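Local coordinates for receptor-type adenylate cyclase GRESAG 4.1 (Trypanosoma brucei, PDB 1FX2), which catalyses, through its cytoplasmic class III cyclase catalytic domain, the conversion of ATP to cyclic AMP and diphosphate, and could act as a receptor for an unknown ligand, at residues Leu15-Ile20 against Asn162-Thr167; Asp19-Thr24 against Ala226-Arg231; Glu101-Arg106 against Gly131-Val136; Met213-Thr218 against Arg222-Leu227. All coordinates share one frame; numbering follows the deposited sequence.

Contact 1: residues Leu15-Ile20 against Asn162-Thr167; sequences LIFTDI and NMAART
In the alpha/beta core of the class III cyclase catalytic domain, Phe17 of strand 13-20, next to the middle strand 134-141, packs against Ala164 and Ala165 of helix 159-169, and Leu15 against Ala164. The helix packs on the sheet roughly along the strand: the axes of segments 15-20 and 162-167 come within 7.7 Å and run in similar directions, 33° apart. Such a close approach illustrates how small helix residues let an aromatic side chain from a sheet lie near the helix backbone. The methyl CB of Ala165 stands 3.7 Å from the centroid of the Phe17 ring, practically on the ring normal, a CH-pi contact over the face. Ala164 CB comes instead to the ring edge, 3.6 Å from Phe17 CD1, and also meets Leu15 CB at 3.9 Å. With CG opposite the carbonyl carbon, chi1 (-77°) directs the Phe17 ring toward the helix, and chi2 (81°) sets how it is turned there. Phe234 meets the Phe17 ring edge-to-face (T-shaped). The same strand goes on to Asp19, a predicted magnesium ligand. The ring's nearest approach to the helix backbone is Phe17 CD1 to Ala165 N, 3.6 Å.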
loop_
_atom_site.group_PDB
_atom_site.type_symbol
_atom_site.label_atom_id
_atom_site.label_comp_id
_atom_site.label_asym_id
_atom_site.label_seq_id
_atom_site.Cartn_x
_atom_site.Cartn_y
_atom_site.Cartn_z
ATOM N N LEU A 15 8.384 9.577 11.520
ATOM C CA LEU A 15 7.511 10.399 12.391
ATOM C C LEU A 15 6.245 9.656 12.710
ATOM O O LEU A 15 5.684 8.967 11.877
ATOM C CB LEU A 15 7.130 11.711 11.738
ATOM C CG LEU A 15 8.359 12.587 11.425
ATOM C CD1 LEU A 15 7.953 13.790 10.551
ATOM C CD2 LEU A 15 9.034 13.030 12.758
ATOM N N ILE A 16 5.842 9.812 13.973
ATOM C CA ILE A 16 4.588 9.189 14.477
ATOM C C ILE A 16 3.751 10.334 15.005
ATOM O O ILE A 16 4.205 11.197 15.762
ATOM C CB ILE A 16 4.868 8.361 15.688
ATOM C CG1 ILE A 16 5.966 7.288 15.428
ATOM C CG2 ILE A 16 3.595 7.613 16.083
ATOM C CD1 ILE A 16 6.391 6.604 16.745
ATOM N N PHE A 17 2.497 10.421 14.550
ATOM C CA PHE A 17 1.515 11.355 15.100
ATOM C C PHE A 17 0.420 10.552 15.726
ATOM O O PHE A 17 0.047 9.481 15.253
ATOM C CB PHE A 17 0.877 12.260 13.980
ATOM C CG PHE A 17 1.782 13.348 13.538
ATOM C CD1 PHE A 17 2.791 13.106 12.619
ATOM C CD2 PHE A 17 1.659 14.608 14.081
ATOM C CE1 PHE A 17 3.694 14.120 12.220
ATOM C CE2 PHE A 17 2.573 15.639 13.665
ATOM C CZ PHE A 17 3.591 15.371 12.718
ATOM N N THR A 18 -0.082 11.052 16.864
ATOM C CA THR A 18 -1.157 10.371 17.593
ATOM C C THR A 18 -2.195 11.392 17.994
ATOM O O THR A 18 -1.910 12.585 18.247
ATOM C CB THR A 18 -0.681 9.653 18.872
ATOM O OG1 THR A 18 -0.411 10.622 19.900
ATOM C CG2 THR A 18 0.586 8.765 18.635
ATOM N N ASP A 19 -3.435 10.885 18.149
ATOM C CA ASP A 19 -4.546 11.703 18.688
ATOM C C ASP A 19 -5.540 10.839 19.334
ATOM O O ASP A 19 -5.764 9.644 18.915
ATOM C CB ASP A 19 -5.385 12.469 17.600
ATOM C CG ASP A 19 -4.777 13.769 17.197
ATOM O OD1 ASP A 19 -4.009 13.848 16.198
ATOM O OD2 ASP A 19 -5.066 14.775 17.841
ATOM N N ILE A 20 -6.186 11.354 20.370
ATOM C CA ILE A 20 -7.332 10.649 20.938
ATOM C C ILE A 20 -8.545 10.898 19.992
ATOM O O ILE A 20 -8.844 12.033 19.639
ATOM C CB ILE A 20 -7.685 11.212 22.312
ATOM C CG1 ILE A 20 -6.580 10.834 23.313
ATOM C CG2 ILE A 20 -9.076 10.606 22.789
ATOM C CD1 ILE A 20 -6.761 11.607 24.657
ATOM N N ASN A 162 4.237 16.509 7.013
ATOM C CA ASN A 162 2.909 16.755 6.463
ATOM C C ASN A 162 2.271 15.427 6.137
ATOM O O ASN A 162 1.098 15.184 6.520
ATOM C CB ASN A 162 2.968 17.592 5.172
ATOM C CG ASN A 162 1.572 17.922 4.609
ATOM O OD1 ASN A 162 0.832 18.635 5.260
ATOM N ND2 ASN A 162 1.228 17.389 3.445
ATOM N N MET A 163 3.012 14.520 5.477
ATOM C CA MET A 163 2.385 13.231 5.122
ATOM C C MET A 163 2.097 12.396 6.353
ATOM O O MET A 163 1.076 11.708 6.364
ATOM C CB MET A 163 3.120 12.317 3.989
ATOM C CG MET A 163 2.079 11.112 2.999
ATOM S SD MET A 163 3.601 10.523 2.148
ATOM C CE MET A 163 3.669 8.631 1.818
ATOM N N ALA A 164 3.010 12.377 7.315
ATOM C CA ALA A 164 2.753 11.598 8.533
ATOM C C ALA A 164 1.498 12.084 9.234
ATOM O O ALA A 164 0.663 11.248 9.721
ATOM C CB ALA A 164 3.958 11.729 9.538
ATOM N N ALA A 165 1.349 13.407 9.309
ATOM C CA ALA A 165 0.192 13.890 10.024
ATOM C C ALA A 165 -1.096 13.666 9.234
ATOM O O ALA A 165 -2.127 13.350 9.841
ATOM C CB ALA A 165 0.362 15.383 10.398
ATOM N N ARG A 166 -1.088 13.805 7.912
ATOM C CA ARG A 166 -2.303 13.586 7.121
ATOM C C ARG A 166 -2.650 12.087 7.181
ATOM O O ARG A 166 -3.842 11.735 7.204
ATOM C CB ARG A 166 -2.018 14.005 5.655
ATOM C CG ARG A 166 -1.910 15.534 5.474
ATOM C CD ARG A 166 -3.280 16.016 5.316
ATOM N NE ARG A 166 -3.256 17.402 4.885
ATOM C CZ ARG A 166 -4.245 18.247 5.108
ATOM N NH1 ARG A 166 -5.342 17.851 5.765
ATOM N NH2 ARG A 166 -4.091 19.515 4.738
ATOM N N THR A 167 -1.634 11.207 7.215
ATOM C CA THR A 167 -1.878 9.771 7.319
ATOM C C THR A 167 -2.575 9.453 8.626
ATOM O O THR A 167 -3.553 8.722 8.680
ATOM C CB THR A 167 -0.550 9.003 7.274
ATOM O OG1 THR A 167 -0.017 9.140 5.916
ATOM C CG2 THR A 167 -0.716 7.509 7.539
#

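Contact 2: residues Asp19-Thr24 against Ala226-Arg231; sequences DIESST and ALRLDR. With SO4 (sulfate ion), chain B.
Arg228 and Glu21 stack beside a bound sulfate, near the predicted magnesium ligands, the arginine carried by the C-terminal tail and the glutamate by the turn after strand 13-20. The CB of Arg228 points toward that turn, and the chain then runs straight through CG to CD, which lies 3.9 Å from Glu21 OE2. A bend at chi3 (98°) turns the guanidinium so that one face lies under the carboxylate, the two planes 21° apart. This holds for one of two Glu21 conformers, so the stack is less certain. Glu21 OE2, 3.7 Å from Arg228 NE, makes a long salt bridge of charge alone, because it stands well above the guanidinium plane and no N-H points at it; its hydrogen bond comes from Gly173 N. At the tip, Arg228 NH1 forks to sulfate O3 and O4, each 3.0 Å away, while NH2 donates to a water that also bonds Ser22 OG and the sulfate. Ser22 N gives O3 a nearly straight bond of 2.9 Å, and Arg135 NH1 binds the same anion. The sulfate probably came from the crystallisation liquor, but a backbone N-H and two arginines converge on it, consistent with a site suited to nucleotide phosphates.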
loop_
_atom_site.group_PDB
_atom_site.type_symbol
_atom_site.label_atom_id
_atom_site.label_comp_id
_atom_site.label_asym_id
_atom_site.label_seq_id
_atom_site.Cartn_x
_atom_site.Cartn_y
_atom_site.Cartn_z
ATOM N N ASP A 19 -3.435 10.885 18.149
ATOM C CA ASP A 19 -4.546 11.703 18.688
ATOM C C ASP A 19 -5.540 10.839 19.334
ATOM O O ASP A 19 -5.764 9.644 18.915
ATOM C CB ASP A 19 -5.385 12.469 17.600
ATOM C CG ASP A 19 -4.777 13.769 17.197
ATOM O OD1 ASP A 19 -4.009 13.848 16.198
ATOM O OD2 ASP A 19 -5.066 14.775 17.841
ATOM N N ILE A 20 -6.186 11.354 20.370
ATOM C CA ILE A 20 -7.332 10.649 20.938
ATOM C C ILE A 20 -8.545 10.898 19.992
ATOM O O ILE A 20 -8.844 12.033 19.639
ATOM C CB ILE A 20 -7.685 11.212 22.312
ATOM C CG1 ILE A 20 -6.580 10.834 23.313
ATOM C CG2 ILE A 20 -9.076 10.606 22.789
ATOM C CD1 ILE A 20 -6.761 11.607 24.657
ATOM N N GLU A 21 -9.177 9.849 19.449
ATOM C CA GLU A 21 -10.351 10.067 18.577
ATOM C C GLU A 21 -11.486 10.598 19.467
ATOM O O GLU A 21 -11.741 10.102 20.560
ATOM C CB GLU A 21 -10.799 8.743 17.961
ATOM C CG GLU A 21 -12.082 8.903 17.091
ATOM C CD GLU A 21 -12.590 7.597 16.498
ATOM O OE1 GLU A 21 -13.591 7.015 16.974
ATOM O OE2 GLU A 21 -12.045 7.209 15.477
ATOM N N SER A 22 -12.246 11.556 18.898
ATOM C CA SER A 22 -13.426 12.205 19.486
ATOM C C SER A 22 -13.135 12.945 20.790
ATOM O O SER A 22 -13.959 12.971 21.677
ATOM C CB SER A 22 -14.536 11.167 19.681
ATOM O OG SER A 22 -14.748 10.410 18.517
ATOM N N SER A 23 -11.937 13.539 20.872
ATOM C CA SER A 23 -11.530 14.237 22.084
ATOM C C SER A 23 -12.524 15.387 22.448
ATOM O O SER A 23 -12.936 15.508 23.621
ATOM C CB SER A 23 -10.050 14.760 21.828
ATOM O OG SER A 23 -9.486 15.047 23.053
ATOM N N THR A 24 -13.050 16.188 21.512
ATOM C CA THR A 24 -14.024 17.212 21.819
ATOM C C THR A 24 -15.207 16.632 22.493
ATOM O O THR A 24 -15.715 17.077 23.521
ATOM C CB THR A 24 -14.621 18.041 20.560
ATOM O OG1 THR A 24 -13.859 19.216 20.447
ATOM C CG2 THR A 24 -16.110 18.554 20.718
ATOM N N ALA A 226 -14.389 2.198 7.608
ATOM C CA ALA A 226 -13.620 2.812 6.582
ATOM C C ALA A 226 -12.766 3.925 7.164
ATOM O O ALA A 226 -13.030 4.545 8.243
ATOM C CB ALA A 226 -14.629 3.362 5.520
ATOM N N LEU A 227 -11.736 4.273 6.397
ATOM C CA LEU A 227 -10.850 5.385 6.774
ATOM C C LEU A 227 -11.672 6.686 6.854
ATOM O O LEU A 227 -12.695 6.847 6.144
ATOM C CB LEU A 227 -9.690 5.524 5.814
ATOM C CG LEU A 227 -8.778 4.331 5.885
ATOM C CD1 LEU A 227 -7.525 4.616 4.982
ATOM C CD2 LEU A 227 -8.313 4.036 7.358
ATOM N N ARG A 228 -11.241 7.607 7.716
ATOM C CA ARG A 228 -11.983 8.845 7.894
ATOM C C ARG A 228 -11.439 9.889 6.922
ATOM O O ARG A 228 -10.745 10.792 7.302
ATOM C CB ARG A 228 -11.810 9.331 9.340
ATOM C CG ARG A 228 -12.079 8.242 10.377
ATOM C CD ARG A 228 -11.871 8.710 11.838
ATOM N NE ARG A 228 -13.101 9.103 12.529
ATOM C CZ ARG A 228 -13.163 10.110 13.406
ATOM N NH1 ARG A 228 -12.075 10.842 13.659
ATOM N NH2 ARG A 228 -14.275 10.299 14.115
ATOM N N LEU A 229 -11.906 9.840 5.689
ATOM C CA LEU A 229 -11.421 10.779 4.688
ATOM C C LEU A 229 -11.808 12.215 5.056
ATOM O O LEU A 229 -11.128 13.169 4.660
ATOM C CB LEU A 229 -11.864 10.344 3.298
ATOM C CG LEU A 229 -11.390 8.900 3.049
ATOM C CD1 LEU A 229 -11.814 8.470 1.646
ATOM C CD2 LEU A 229 -9.859 8.698 3.259
ATOM N N ASP A 230 -12.863 12.345 5.859
ATOM C CA ASP A 230 -13.291 13.627 6.407
ATOM C C ASP A 230 -12.341 13.730 7.637
ATOM O O ASP A 230 -12.451 12.956 8.597
ATOM C CB ASP A 230 -14.766 13.518 6.835
ATOM C CG ASP A 230 -15.256 14.741 7.601
ATOM O OD1 ASP A 230 -14.767 15.862 7.314
ATOM O OD2 ASP A 230 -16.123 14.586 8.497
ATOM N N ARG A 231 -11.448 14.720 7.633
ATOM C CA ARG A 231 -10.387 14.854 8.663
ATOM C C ARG A 231 -10.366 15.847 9.842
ATOM O O ARG A 231 -11.382 16.183 10.456
ATOM C CB ARG A 231 -9.082 15.137 7.954
ATOM C CG ARG A 231 -8.696 14.322 6.783
ATOM C CD ARG A 231 -7.605 15.172 6.145
ATOM N NE ARG A 231 -6.856 14.489 5.109
ATOM C CZ ARG A 231 -7.399 13.890 4.054
ATOM N NH1 ARG A 231 -8.715 13.878 3.851
ATOM N NH2 ARG A 231 -6.623 13.204 3.244
HETATM S S SO4 B . -11.775 13.782 15.811
HETATM O O1 SO4 B . -12.982 14.337 16.375
HETATM O O2 SO4 B . -10.577 14.564 16.132
HETATM O O3 SO4 B . -11.637 12.408 16.218
HETATM O O4 SO4 B . -11.951 13.785 14.336
HETATM O O HOH W 1 -14.671 11.946 16.250
#

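Contact 3: residues Glu101-Arg106 against Gly131-Val136; sequences EFEEQR and GLRVRV. With SO4 (sulfate ion), chain B.
Glu103 and Arg133 meet as a salt bridge that ties helix 94-109 to the residues leading into strand 134-141. The arginine leaves its backbone with CG opposite the carbonyl carbon (chi1 -67°) and stays extended to NE, which carries its guanidinium out to the helix. There the two side chains cross at about a right angle, with carboxylate and guanidinium planes 56° apart. Contact is through a single N-H: Arg133 NH1 donates to Glu103 OE2 at 3.0 Å with an angle of 169°, and the oxygen lies in the guanidinium plane. It is a worked case of a buried charge pair embedded in further polar bonds. Thr117 OG1 also pairs with Glu103 OE2, and Ala118 N with OE1, so both carboxylate oxygens are occupied; Arg133 NH2 has Tyr125 OH and Thr117 OG1 as partners, and Trp129 adds a cation-pi contact. This network should favour the charged forms of both residues. Arg135, two positions on, makes no contact with the helix segment; it belongs to the sulfate site, and Glu168 pairs with its NE. Arg133 lines a pocket of the class III catalytic domain, together with Gly131, Leu132 and Val134. The pocket holds a dithiothreitol, probably from the crystallisation liquor, about 4 Å from the Arg133 side chain and hydrogen-bonded to Leu132 O.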
loop_
_atom_site.group_PDB
_atom_site.type_symbol
_atom_site.label_atom_id
_atom_site.label_comp_id
_atom_site.label_asym_id
_atom_site.label_seq_id
_atom_site.Cartn_x
_atom_site.Cartn_y
_atom_site.Cartn_z
ATOM N N GLU A 101 -21.883 4.427 21.793
ATOM C CA GLU A 101 -23.063 5.227 21.409
ATOM C C GLU A 101 -22.773 6.001 20.150
ATOM O O GLU A 101 -23.652 6.162 19.271
ATOM C CB GLU A 101 -23.438 6.144 22.573
ATOM C CG GLU A 101 -24.048 5.470 23.743
ATOM C CD GLU A 101 -23.982 6.290 25.060
ATOM O OE1 GLU A 101 -23.620 7.499 25.002
ATOM O OE2 GLU A 101 -24.289 5.728 26.168
ATOM N N PHE A 102 -21.576 6.587 20.044
ATOM C CA PHE A 102 -21.247 7.332 18.836
ATOM C C PHE A 102 -21.374 6.411 17.614
ATOM O O PHE A 102 -21.877 6.828 16.555
ATOM C CB PHE A 102 -19.814 7.926 18.810
ATOM C CG PHE A 102 -19.469 8.827 19.956
ATOM C CD1 PHE A 102 -18.161 8.872 20.447
ATOM C CD2 PHE A 102 -20.420 9.677 20.510
ATOM C CE1 PHE A 102 -17.783 9.728 21.458
ATOM C CE2 PHE A 102 -20.069 10.589 21.574
ATOM C CZ PHE A 102 -18.737 10.581 22.023
ATOM N N GLU A 103 -20.890 5.160 17.707
ATOM C CA GLU A 103 -21.014 4.299 16.524
ATOM C C GLU A 103 -22.463 4.025 16.135
ATOM O O GLU A 103 -22.829 4.016 14.957
ATOM C CB GLU A 103 -20.335 2.937 16.818
ATOM C CG GLU A 103 -18.846 2.975 17.073
ATOM C CD GLU A 103 -18.311 1.590 17.317
ATOM O OE1 GLU A 103 -19.060 0.590 17.114
ATOM O OE2 GLU A 103 -17.165 1.546 17.777
ATOM N N GLU A 104 -23.271 3.775 17.145
ATOM C CA GLU A 104 -24.701 3.479 16.885
ATOM C C GLU A 104 -25.356 4.692 16.209
ATOM O O GLU A 104 -26.041 4.550 15.161
ATOM C CB GLU A 104 -25.397 3.221 18.187
ATOM C CG GLU A 104 -25.008 1.894 18.773
ATOM C CD GLU A 104 -25.599 1.605 20.156
ATOM O OE1 GLU A 104 -26.820 1.423 20.240
ATOM O OE2 GLU A 104 -24.825 1.562 21.164
ATOM N N GLN A 105 -25.059 5.908 16.692
ATOM C CA GLN A 105 -25.658 7.050 15.993
ATOM C C GLN A 105 -25.101 7.263 14.583
ATOM O O GLN A 105 -25.817 7.706 13.639
ATOM C CB GLN A 105 -25.438 8.324 16.847
ATOM C CG GLN A 105 -26.104 8.152 18.149
ATOM C CD GLN A 105 -26.208 9.419 18.991
ATOM O OE1 GLN A 105 -26.163 10.526 18.461
ATOM N NE2 GLN A 105 -26.481 9.257 20.282
ATOM N N ARG A 106 -23.804 7.037 14.406
ATOM C CA ARG A 106 -23.199 7.235 13.144
ATOM C C ARG A 106 -23.809 6.305 12.089
ATOM O O ARG A 106 -23.854 6.694 10.910
ATOM C CB ARG A 106 -21.644 7.065 13.338
ATOM C CG ARG A 106 -20.794 7.420 12.202
ATOM C CD ARG A 106 -19.316 7.163 12.562
ATOM N NE ARG A 106 -18.825 8.084 13.609
ATOM C CZ ARG A 106 -18.283 7.733 14.789
ATOM N NH1 ARG A 106 -18.083 6.457 15.186
ATOM N NH2 ARG A 106 -17.984 8.675 15.675
ATOM N N GLY A 131 -11.130 1.902 27.014
ATOM C CA GLY A 131 -10.630 3.227 27.262
ATOM C C GLY A 131 -10.433 4.122 26.066
ATOM O O GLY A 131 -11.132 3.998 25.065
ATOM N N LEU A 132 -9.539 5.120 26.211
ATOM C CA LEU A 132 -9.323 6.084 25.105
ATOM C C LEU A 132 -8.863 5.367 23.838
ATOM O O LEU A 132 -7.973 4.499 23.909
ATOM C CB LEU A 132 -8.205 7.070 25.571
ATOM C CG LEU A 132 -8.578 7.921 26.759
ATOM C CD1 LEU A 132 -7.297 8.727 27.107
ATOM C CD2 LEU A 132 -9.778 8.883 26.501
ATOM N N ARG A 133 -9.420 5.730 22.701
ATOM C CA ARG A 133 -9.017 5.087 21.428
ATOM C C ARG A 133 -8.124 6.073 20.657
ATOM O O ARG A 133 -8.566 7.208 20.310
ATOM C CB ARG A 133 -10.301 4.759 20.609
ATOM C CG ARG A 133 -11.184 3.703 21.242
ATOM C CD ARG A 133 -12.430 3.501 20.404
ATOM N NE ARG A 133 -13.295 2.496 21.093
ATOM C CZ ARG A 133 -14.363 1.987 20.481
ATOM N NH1 ARG A 133 -14.686 2.368 19.252
ATOM N NH2 ARG A 133 -15.154 1.154 21.167
ATOM N N VAL A 134 -6.888 5.690 20.466
ATOM C CA VAL A 134 -5.874 6.628 19.919
ATOM C C VAL A 134 -5.622 6.181 18.479
ATOM O O VAL A 134 -5.440 4.992 18.186
ATOM C CB VAL A 134 -4.593 6.395 20.707
ATOM C CG1 VAL A 134 -3.449 7.278 20.132
ATOM C CG2 VAL A 134 -4.809 6.832 22.168
ATOM N N ARG A 135 -5.725 7.186 17.581
ATOM C CA ARG A 135 -5.343 6.956 16.163
ATOM C C ARG A 135 -3.898 7.312 15.983
ATOM O O ARG A 135 -3.371 8.218 16.645
ATOM C CB ARG A 135 -6.223 7.801 15.205
ATOM C CG ARG A 135 -6.204 9.260 15.486
ATOM C CD ARG A 135 -6.897 10.001 14.244
ATOM N NE ARG A 135 -6.931 11.424 14.471
ATOM C CZ ARG A 135 -7.950 12.010 15.059
ATOM N NH1 ARG A 135 -9.018 11.279 15.459
ATOM N NH2 ARG A 135 -7.924 13.342 15.262
ATOM N N VAL A 136 -3.205 6.540 15.123
ATOM C CA VAL A 136 -1.762 6.745 14.931
ATOM C C VAL A 136 -1.420 6.673 13.450
ATOM O O VAL A 136 -1.961 5.779 12.722
ATOM C CB VAL A 136 -0.999 5.583 15.647
ATOM C CG1 VAL A 136 0.530 5.767 15.555
ATOM C CG2 VAL A 136 -1.387 5.521 17.167
HETATM S S SO4 B . -11.775 13.782 15.811
HETATM O O1 SO4 B . -12.982 14.337 16.375
HETATM O O2 SO4 B . -10.577 14.564 16.132
HETATM O O3 SO4 B . -11.637 12.408 16.218
HETATM O O4 SO4 B . -11.951 13.785 14.336
#

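Contact 4: residues Met213-Thr218 against Arg222-Leu227; sequences MYQLNT and RNFAAL
Gln215 brings its amide obliquely to Phe224, with Gln215 NE2 3.4 Å from Phe224 CD2 and Gln215 CD 3.8 Å from Phe224 CE2. The amide and ring planes stand 71° apart. Gln215 reaches across because CG lies opposite its backbone N (chi1 169°) and the chain continues extended. Its carbonyl oxygen is fixed from two sources: Asn217 ND2 donates to Gln215 OE1 at 2.9 Å, on a lone pair in the carbonyl plane, and a water donates to it from 2.9 Å. That water also donates to Asn223 OD1, while a second one joins Asn217 ND2 to Arg222 O, so solvent stitches strand and loop together. Farther out, Phe224 touches Trp129 and Gln175, and Arg222 donates to Leu128 O and Gly174 O, makes a cation-pi contact with Trp129 and binds dithiothreitol. Strand 211-216 lies between strands 176-179 and 196-202; its Leu216 packs on helix 71-87, and Tyr214 touches Leu83 of the second subunit.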
loop_
_atom_site.group_PDB
_atom_site.type_symbol
_atom_site.label_atom_id
_atom_site.label_comp_id
_atom_site.label_asym_id
_atom_site.label_seq_id
_atom_site.Cartn_x
_atom_site.Cartn_y
_atom_site.Cartn_z
ATOM N N MET A 213 -1.508 2.919 1.888
ATOM C CA MET A 213 -1.576 2.773 3.334
ATOM C C MET A 213 -1.562 1.344 3.768
ATOM O O MET A 213 -2.131 0.465 3.089
ATOM C CB MET A 213 -2.874 3.354 3.886
ATOM C CG MET A 213 -3.051 4.754 3.718
ATOM S SD MET A 213 -1.746 5.564 4.630
ATOM C CE MET A 213 -2.261 7.216 4.072
ATOM N N TYR A 214 -0.907 1.080 4.904
ATOM C CA TYR A 214 -0.879 -0.214 5.489
ATOM C C TYR A 214 -1.375 -0.097 6.920
ATOM O O TYR A 214 -0.905 0.762 7.666
ATOM C CB TYR A 214 0.557 -0.768 5.463
ATOM C CG TYR A 214 0.975 -1.170 4.082
ATOM C CD1 TYR A 214 1.348 -0.199 3.153
ATOM C CD2 TYR A 214 0.793 -2.477 3.659
ATOM C CE1 TYR A 214 1.497 -0.537 1.807
ATOM C CE2 TYR A 214 0.979 -2.817 2.309
ATOM C CZ TYR A 214 1.305 -1.812 1.444
ATOM O OH TYR A 214 1.480 -2.184 0.101
ATOM N N GLN A 215 -2.247 -1.006 7.293
ATOM C CA GLN A 215 -2.746 -1.061 8.673
ATOM C C GLN A 215 -1.825 -1.970 9.431
ATOM O O GLN A 215 -1.666 -3.158 9.071
ATOM C CB GLN A 215 -4.173 -1.589 8.616
ATOM C CG GLN A 215 -4.738 -1.961 10.008
ATOM C CD GLN A 215 -6.124 -2.500 9.873
ATOM O OE1 GLN A 215 -6.382 -3.743 10.054
ATOM N NE2 GLN A 215 -7.003 -1.681 9.406
ATOM N N LEU A 216 -1.276 -1.459 10.530
ATOM C CA LEU A 216 -0.457 -2.329 11.421
ATOM C C LEU A 216 -1.376 -3.021 12.347
ATOM O O LEU A 216 -2.036 -2.349 13.189
ATOM C CB LEU A 216 0.583 -1.432 12.188
ATOM C CG LEU A 216 1.396 -2.197 13.247
ATOM C CD1 LEU A 216 2.463 -3.018 12.472
ATOM C CD2 LEU A 216 2.164 -1.166 14.040
ATOM N N ASN A 217 -1.360 -4.351 12.375
ATOM C CA ASN A 217 -2.300 -5.054 13.225
ATOM C C ASN A 217 -1.568 -5.186 14.561
ATOM O O ASN A 217 -0.483 -5.754 14.626
ATOM C CB ASN A 217 -2.642 -6.387 12.554
ATOM C CG ASN A 217 -3.410 -6.186 11.245
ATOM O OD1 ASN A 217 -3.053 -6.716 10.129
ATOM N ND2 ASN A 217 -4.404 -5.374 11.313
ATOM N N THR A 218 -2.175 -4.674 15.621
ATOM C CA THR A 218 -1.578 -4.570 16.977
ATOM C C THR A 218 -2.380 -5.524 17.878
ATOM O O THR A 218 -1.950 -6.640 18.196
ATOM C CB THR A 218 -1.558 -3.075 17.510
ATOM O OG1 THR A 218 -2.877 -2.530 17.635
ATOM C CG2 THR A 218 -0.819 -2.177 16.501
ATOM N N ARG A 222 -8.868 -6.927 16.075
ATOM C CA ARG A 222 -9.531 -5.669 16.088
ATOM C C ARG A 222 -9.772 -5.248 14.635
ATOM O O ARG A 222 -8.810 -5.241 13.802
ATOM C CB ARG A 222 -8.555 -4.691 16.793
ATOM C CG ARG A 222 -9.130 -3.365 17.041
ATOM C CD ARG A 222 -8.076 -2.441 17.752
ATOM N NE ARG A 222 -8.147 -2.495 19.229
ATOM C CZ ARG A 222 -7.398 -1.712 19.972
ATOM N NH1 ARG A 222 -6.533 -0.855 19.435
ATOM N NH2 ARG A 222 -7.573 -1.701 21.320
ATOM N N ASN A 223 -11.011 -4.863 14.315
ATOM C CA ASN A 223 -11.423 -4.389 13.003
ATOM C C ASN A 223 -12.000 -2.985 13.049
ATOM O O ASN A 223 -12.363 -2.474 14.149
ATOM C CB ASN A 223 -12.408 -5.403 12.391
ATOM C CG ASN A 223 -11.692 -6.684 12.026
ATOM O OD1 ASN A 223 -10.634 -6.655 11.345
ATOM N ND2 ASN A 223 -12.150 -7.782 12.564
ATOM N N PHE A 224 -12.045 -2.328 11.881
ATOM C CA PHE A 224 -12.382 -0.945 11.819
ATOM C C PHE A 224 -13.320 -0.642 10.664
ATOM O O PHE A 224 -13.459 -1.375 9.699
ATOM C CB PHE A 224 -11.049 -0.144 11.511
ATOM C CG PHE A 224 -9.949 -0.437 12.455
ATOM C CD1 PHE A 224 -9.922 0.183 13.706
ATOM C CD2 PHE A 224 -8.994 -1.424 12.165
ATOM C CE1 PHE A 224 -8.953 -0.170 14.651
ATOM C CE2 PHE A 224 -8.062 -1.745 13.098
ATOM C CZ PHE A 224 -8.034 -1.112 14.350
ATOM N N ALA A 225 -13.940 0.499 10.812
ATOM C CA ALA A 225 -14.743 1.058 9.733
ATOM C C ALA A 225 -13.809 1.600 8.640
ATOM O O ALA A 225 -12.606 1.609 8.765
ATOM C CB ALA A 225 -15.488 2.234 10.320
ATOM N N ALA A 226 -14.389 2.198 7.608
ATOM C CA ALA A 226 -13.620 2.812 6.582
ATOM C C ALA A 226 -12.766 3.925 7.164
ATOM O O ALA A 226 -13.030 4.545 8.243
ATOM C CB ALA A 226 -14.629 3.362 5.520
ATOM N N LEU A 227 -11.736 4.273 6.397
ATOM C CA LEU A 227 -10.850 5.385 6.774
ATOM C C LEU A 227 -11.672 6.686 6.854
ATOM O O LEU A 227 -12.695 6.847 6.144
ATOM C CB LEU A 227 -9.690 5.524 5.814
ATOM C CG LEU A 227 -8.778 4.331 5.885
ATOM C CD1 LEU A 227 -7.525 4.616 4.982
ATOM C CD2 LEU A 227 -8.313 4.036 7.358
HETATM O O HOH W 2 -8.859 -5.313 10.150
HETATM O O HOH W 3 -6.216 -5.081 13.441
#

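In the fold
All four contacts reach one seven-stranded mixed sheet, the core of the catalytic domain. Along the chain, contact 3 is nested inside the long loops closed by contacts 1 and 2, which both start on strand 13-20; contact 4 opens after contact 1 closes and shares Ala226 and Leu227 with contact 2. Strands 13-20 and 134-141 are neighbours, linking contacts 1, 2 and 3. The centres of contacts 2 and 3 are about 9 Å apart, and both touch the sulfate; those of contacts 1 and 3 are about 18 Å apart. Segments remote in sequence, including the C-terminal tail, thus come together near the predicted magnesium ligands, the Arg133 side chain of contact 3 about 10 Å from theirs, with contact 4 lying away.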